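Local coordinates for beta-N-acetylhexosaminidase (Bacteroides fragilis, PDB 4PYS), which probably hydrolyses terminal, non-reducing N-acetylhexosamine residues from glycans, as glycoside hydrolases of family 20 do, at residues Phe407-Asn416 / Pro452-Gln460. Numbering follows the deposited sequence.
Sequences FDLEDVYLRN and PRILALAEQ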
loop_
_atom_site.group_PDB
_atom_site.type_symbol
_atom_site.label_atom_id
_atom_site.label_comp_id
_atom_site.label_asym_id
_atom_site.label_seq_id
_atom_site.Cartn_x
_atom_site.Cartn_y
_atom_site.Cartn_z
ATOM N N PHE A 407 16.337 -1.939 -11.869
ATOM C CA PHE A 407 16.135 -3.394 -11.890
ATOM C C PHE A 407 14.978 -3.782 -12.805
ATOM O O PHE A 407 14.139 -2.942 -13.141
ATOM C CB PHE A 407 15.930 -3.976 -10.472
ATOM C CG PHE A 407 14.671 -3.513 -9.772
ATOM C CD1 PHE A 407 13.478 -4.215 -9.916
ATOM C CD2 PHE A 407 14.695 -2.410 -8.931
ATOM C CE1 PHE A 407 12.327 -3.812 -9.263
ATOM C CE2 PHE A 407 13.536 -2.002 -8.269
ATOM C CZ PHE A 407 12.363 -2.699 -8.433
ATOM N N ASP A 408 14.919 -5.051 -13.206
ATOM C CA ASP A 408 13.836 -5.464 -14.086
ATOM C C ASP A 408 12.995 -6.604 -13.522
ATOM O O ASP A 408 13.103 -6.953 -12.342
ATOM C CB ASP A 408 14.376 -5.773 -15.512
ATOM C CG ASP A 408 15.175 -7.066 -15.589
ATOM O OD1 ASP A 408 15.278 -7.800 -14.583
ATOM O OD2 ASP A 408 15.699 -7.365 -16.688
ATOM N N LEU A 409 12.147 -7.182 -14.363
ATOM C CA LEU A 409 11.194 -8.186 -13.895
ATOM C C LEU A 409 11.889 -9.460 -13.405
ATOM O O LEU A 409 11.420 -10.101 -12.445
ATOM C CB LEU A 409 10.176 -8.512 -14.997
ATOM C CG LEU A 409 8.955 -9.337 -14.575
ATOM C CD1 LEU A 409 8.046 -8.543 -13.624
ATOM C CD2 LEU A 409 8.171 -9.772 -15.808
ATOM N N GLU A 410 12.999 -9.826 -14.047
ATOM C CA GLU A 410 13.796 -10.962 -13.579
ATOM C C GLU A 410 14.388 -10.708 -12.202
ATOM O O GLU A 410 14.407 -11.607 -11.364
ATOM C CB GLU A 410 14.922 -11.318 -14.570
ATOM C CG GLU A 410 14.519 -12.320 -15.634
ATOM C CD GLU A 410 15.699 -12.840 -16.459
ATOM O OE1 GLU A 410 15.514 -13.048 -17.669
ATOM O OE2 GLU A 410 16.796 -13.044 -15.897
ATOM N N ASP A 411 14.886 -9.494 -11.959
ATOM C CA ASP A 411 15.468 -9.196 -10.655
ATOM C C ASP A 411 14.415 -9.330 -9.563
ATOM O O ASP A 411 14.658 -9.965 -8.531
ATOM C CB ASP A 411 16.076 -7.778 -10.619
ATOM C CG ASP A 411 17.239 -7.614 -11.572
ATOM O OD1 ASP A 411 18.116 -8.513 -11.629
ATOM O OD2 ASP A 411 17.288 -6.571 -12.266
ATOM N N VAL A 412 13.243 -8.741 -9.773
ATOM C CA VAL A 412 12.244 -8.783 -8.706
ATOM C C VAL A 412 11.752 -10.218 -8.509
ATOM O O VAL A 412 11.628 -10.686 -7.379
ATOM C CB VAL A 412 11.084 -7.765 -8.899
ATOM C CG1 VAL A 412 10.476 -7.870 -10.268
ATOM C CG2 VAL A 412 10.017 -7.954 -7.816
ATOM N N TYR A 413 11.533 -10.946 -9.598
ATOM C CA TYR A 413 11.010 -12.305 -9.461
ATOM C C TYR A 413 12.006 -13.287 -8.846
ATOM O O TYR A 413 11.635 -14.122 -8.012
ATOM C CB TYR A 413 10.520 -12.830 -10.820
ATOM C CG TYR A 413 9.618 -14.043 -10.666
ATOM C CD1 TYR A 413 8.291 -13.894 -10.290
ATOM C CD2 TYR A 413 10.098 -15.323 -10.888
ATOM C CE1 TYR A 413 7.459 -14.992 -10.131
ATOM C CE2 TYR A 413 9.264 -16.436 -10.733
ATOM C CZ TYR A 413 7.956 -16.257 -10.357
ATOM O OH TYR A 413 7.117 -17.348 -10.197
ATOM N N LEU A 414 13.274 -13.174 -9.227
ATOM C CA LEU A 414 14.254 -14.201 -8.885
ATOM C C LEU A 414 15.118 -13.857 -7.672
ATOM O O LEU A 414 15.687 -14.756 -7.066
ATOM C CB LEU A 414 15.193 -14.460 -10.069
ATOM C CG LEU A 414 14.573 -14.977 -11.360
ATOM C CD1 LEU A 414 15.661 -15.051 -12.434
ATOM C CD2 LEU A 414 13.943 -16.335 -11.123
ATOM N N ARG A 415 15.244 -12.571 -7.332
ATOM C CA ARG A 415 16.288 -12.177 -6.378
ATOM C C ARG A 415 15.832 -11.134 -5.346
ATOM O O ARG A 415 16.645 -10.370 -4.833
ATOM C CB ARG A 415 17.540 -11.681 -7.132
ATOM C CG ARG A 415 18.355 -12.813 -7.795
ATOM C CD ARG A 415 19.521 -12.292 -8.663
ATOM N NE ARG A 415 19.053 -11.522 -9.815
ATOM C CZ ARG A 415 18.698 -12.056 -10.983
ATOM N NH1 ARG A 415 18.748 -13.371 -11.170
ATOM N NH2 ARG A 415 18.288 -11.277 -11.971
ATOM N N ASN A 416 14.544 -11.133 -5.020
ATOM C CA ASN A 416 13.980 -10.115 -4.115
ATOM C C ASN A 416 14.226 -10.466 -2.654
ATOM O O ASN A 416 13.682 -11.450 -2.159
ATOM C CB ASN A 416 12.475 -10.015 -4.367
ATOM C CG ASN A 416 11.828 -8.845 -3.654
ATOM O OD1 ASN A 416 12.505 -8.000 -3.064
ATOM N ND2 ASN A 416 10.501 -8.788 -3.711
ATOM N N PRO A 452 5.206 -3.922 -15.658
ATOM C CA PRO A 452 4.624 -5.121 -15.051
ATOM C C PRO A 452 5.272 -5.559 -13.747
ATOM O O PRO A 452 4.859 -6.571 -13.220
ATOM C CB PRO A 452 4.905 -6.206 -16.109
ATOM C CG PRO A 452 6.208 -5.767 -16.716
ATOM C CD PRO A 452 6.145 -4.248 -16.753
ATOM N N ARG A 453 6.266 -4.850 -13.231
ATOM C CA ARG A 453 6.977 -5.392 -12.073
ATOM C C ARG A 453 6.110 -5.568 -10.828
ATOM O O ARG A 453 6.365 -6.452 -10.007
ATOM C CB ARG A 453 8.236 -4.580 -11.777
ATOM C CG ARG A 453 9.304 -4.728 -12.873
ATOM C CD ARG A 453 10.474 -3.761 -12.668
ATOM N NE ARG A 453 9.993 -2.379 -12.623
ATOM C CZ ARG A 453 10.715 -1.340 -12.223
ATOM N NH1 ARG A 453 11.975 -1.506 -11.840
ATOM N NH2 ARG A 453 10.166 -0.127 -12.201
ATOM N N ILE A 454 5.064 -4.765 -10.686
ATOM C CA ILE A 454 4.169 -4.969 -9.529
ATOM C C ILE A 454 3.485 -6.344 -9.551
ATOM O O ILE A 454 3.073 -6.869 -8.515
ATOM C CB ILE A 454 3.109 -3.846 -9.409
ATOM C CG1 ILE A 454 2.478 -3.880 -8.008
ATOM C CG2 ILE A 454 2.048 -3.963 -10.507
ATOM C CD1 ILE A 454 2.092 -2.546 -7.484
ATOM N N LEU A 455 3.375 -6.949 -10.730
ATOM C CA LEU A 455 2.718 -8.242 -10.799
ATOM C C LEU A 455 3.573 -9.301 -10.118
ATOM O O LEU A 455 3.050 -10.258 -9.550
ATOM C CB LEU A 455 2.468 -8.638 -12.264
ATOM C CG LEU A 455 1.500 -7.736 -13.026
ATOM C CD1 LEU A 455 1.414 -8.166 -14.485
ATOM C CD2 LEU A 455 0.127 -7.806 -12.389
ATOM N N ALA A 456 4.889 -9.142 -10.191
ATOM C CA ALA A 456 5.782 -10.098 -9.539
ATOM C C ALA A 456 5.692 -9.922 -8.032
ATOM O O ALA A 456 5.699 -10.895 -7.282
ATOM C CB ALA A 456 7.206 -9.911 -10.020
ATOM N N LEU A 457 5.587 -8.672 -7.592
ATOM C CA LEU A 457 5.420 -8.395 -6.162
ATOM C C LEU A 457 4.089 -8.937 -5.655
ATOM O O LEU A 457 4.038 -9.569 -4.595
ATOM C CB LEU A 457 5.549 -6.886 -5.887
ATOM C CG LEU A 457 6.957 -6.355 -6.167
ATOM C CD1 LEU A 457 7.015 -4.826 -6.103
ATOM C CD2 LEU A 457 7.969 -6.985 -5.209
ATOM N N ALA A 458 3.012 -8.721 -6.403
ATOM C CA ALA A 458 1.699 -9.261 -6.011
ATOM C C ALA A 458 1.708 -10.770 -5.950
ATOM O O ALA A 458 1.073 -11.367 -5.086
ATOM C CB ALA A 458 0.605 -8.785 -6.966
ATOM N N GLU A 459 2.423 -11.400 -6.876
ATOM C CA GLU A 459 2.526 -12.866 -6.881
ATOM C C GLU A 459 3.259 -13.346 -5.625
ATOM O O GLU A 459 2.848 -14.311 -4.963
ATOM C CB GLU A 459 3.284 -13.304 -8.143
ATOM C CG GLU A 459 3.385 -14.809 -8.337
ATOM C CD GLU A 459 2.125 -15.413 -8.924
ATOM O OE1 GLU A 459 1.128 -14.683 -9.082
ATOM O OE2 GLU A 459 2.126 -16.625 -9.229
ATOM N N GLN A 460 4.352 -12.675 -5.290
ATOM C CA GLN A 460 5.129 -13.046 -4.102
ATOM C C GLN A 460 4.330 -12.835 -2.821
ATOM O O GLN A 460 4.452 -13.611 -1.868
ATOM C CB GLN A 460 6.427 -12.225 -4.085
ATOM C CG GLN A 460 7.429 -12.743 -5.137
ATOM C CD GLN A 460 8.627 -11.840 -5.318
ATOM O OE1 GLN A 460 8.651 -10.709 -4.843
ATOM N NE2 GLN A 460 9.630 -12.338 -6.025
HETATM O O HOH W 1 9.247 -15.193 -7.161
#
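In the TIM-barrel catalytic domain, the short helix 409-415, between barrel strands 381-383 and 428-435, lies almost parallel to helix 453-460, which follows strand 428-435 and helix 447-450, their axes 9.0 Å apart at 10°. Val412 is a knob in the hole formed by Arg453, Ala456, Leu457 and Gln460; its CG2, anti to the backbone N, presses on Leu457 CD2 at a tight 3.5 Å. The small side chain of Ala456 fits the helices' close approach, its CB 3.9 Å from Leu409 CD1 and near the edge of the Tyr413 ring.

At the N-terminal end, Arg453 bends at chi3 (-57°) and lays NH1 over the centre of the Phe407 ring, a cation-pi contact; NH1 also bonds weakly to Phe407 O and hydrogen-bonds to Phe393 O. At the other end the Gln460 amide uses both its atoms: NE2 donates to Val412 O (2.9 Å), and OE1 accepts from Asn416 ND2 (2.9 Å, 165°). A water linking NE2 to Tyr413 O sits over the Tyr413 ring. Held through both atoms, the buried Gln460 amide has its flip state fixed, and its bonds tie both helix 409-415, through Val412 O, and the following Asn416 to the neighbouring helix.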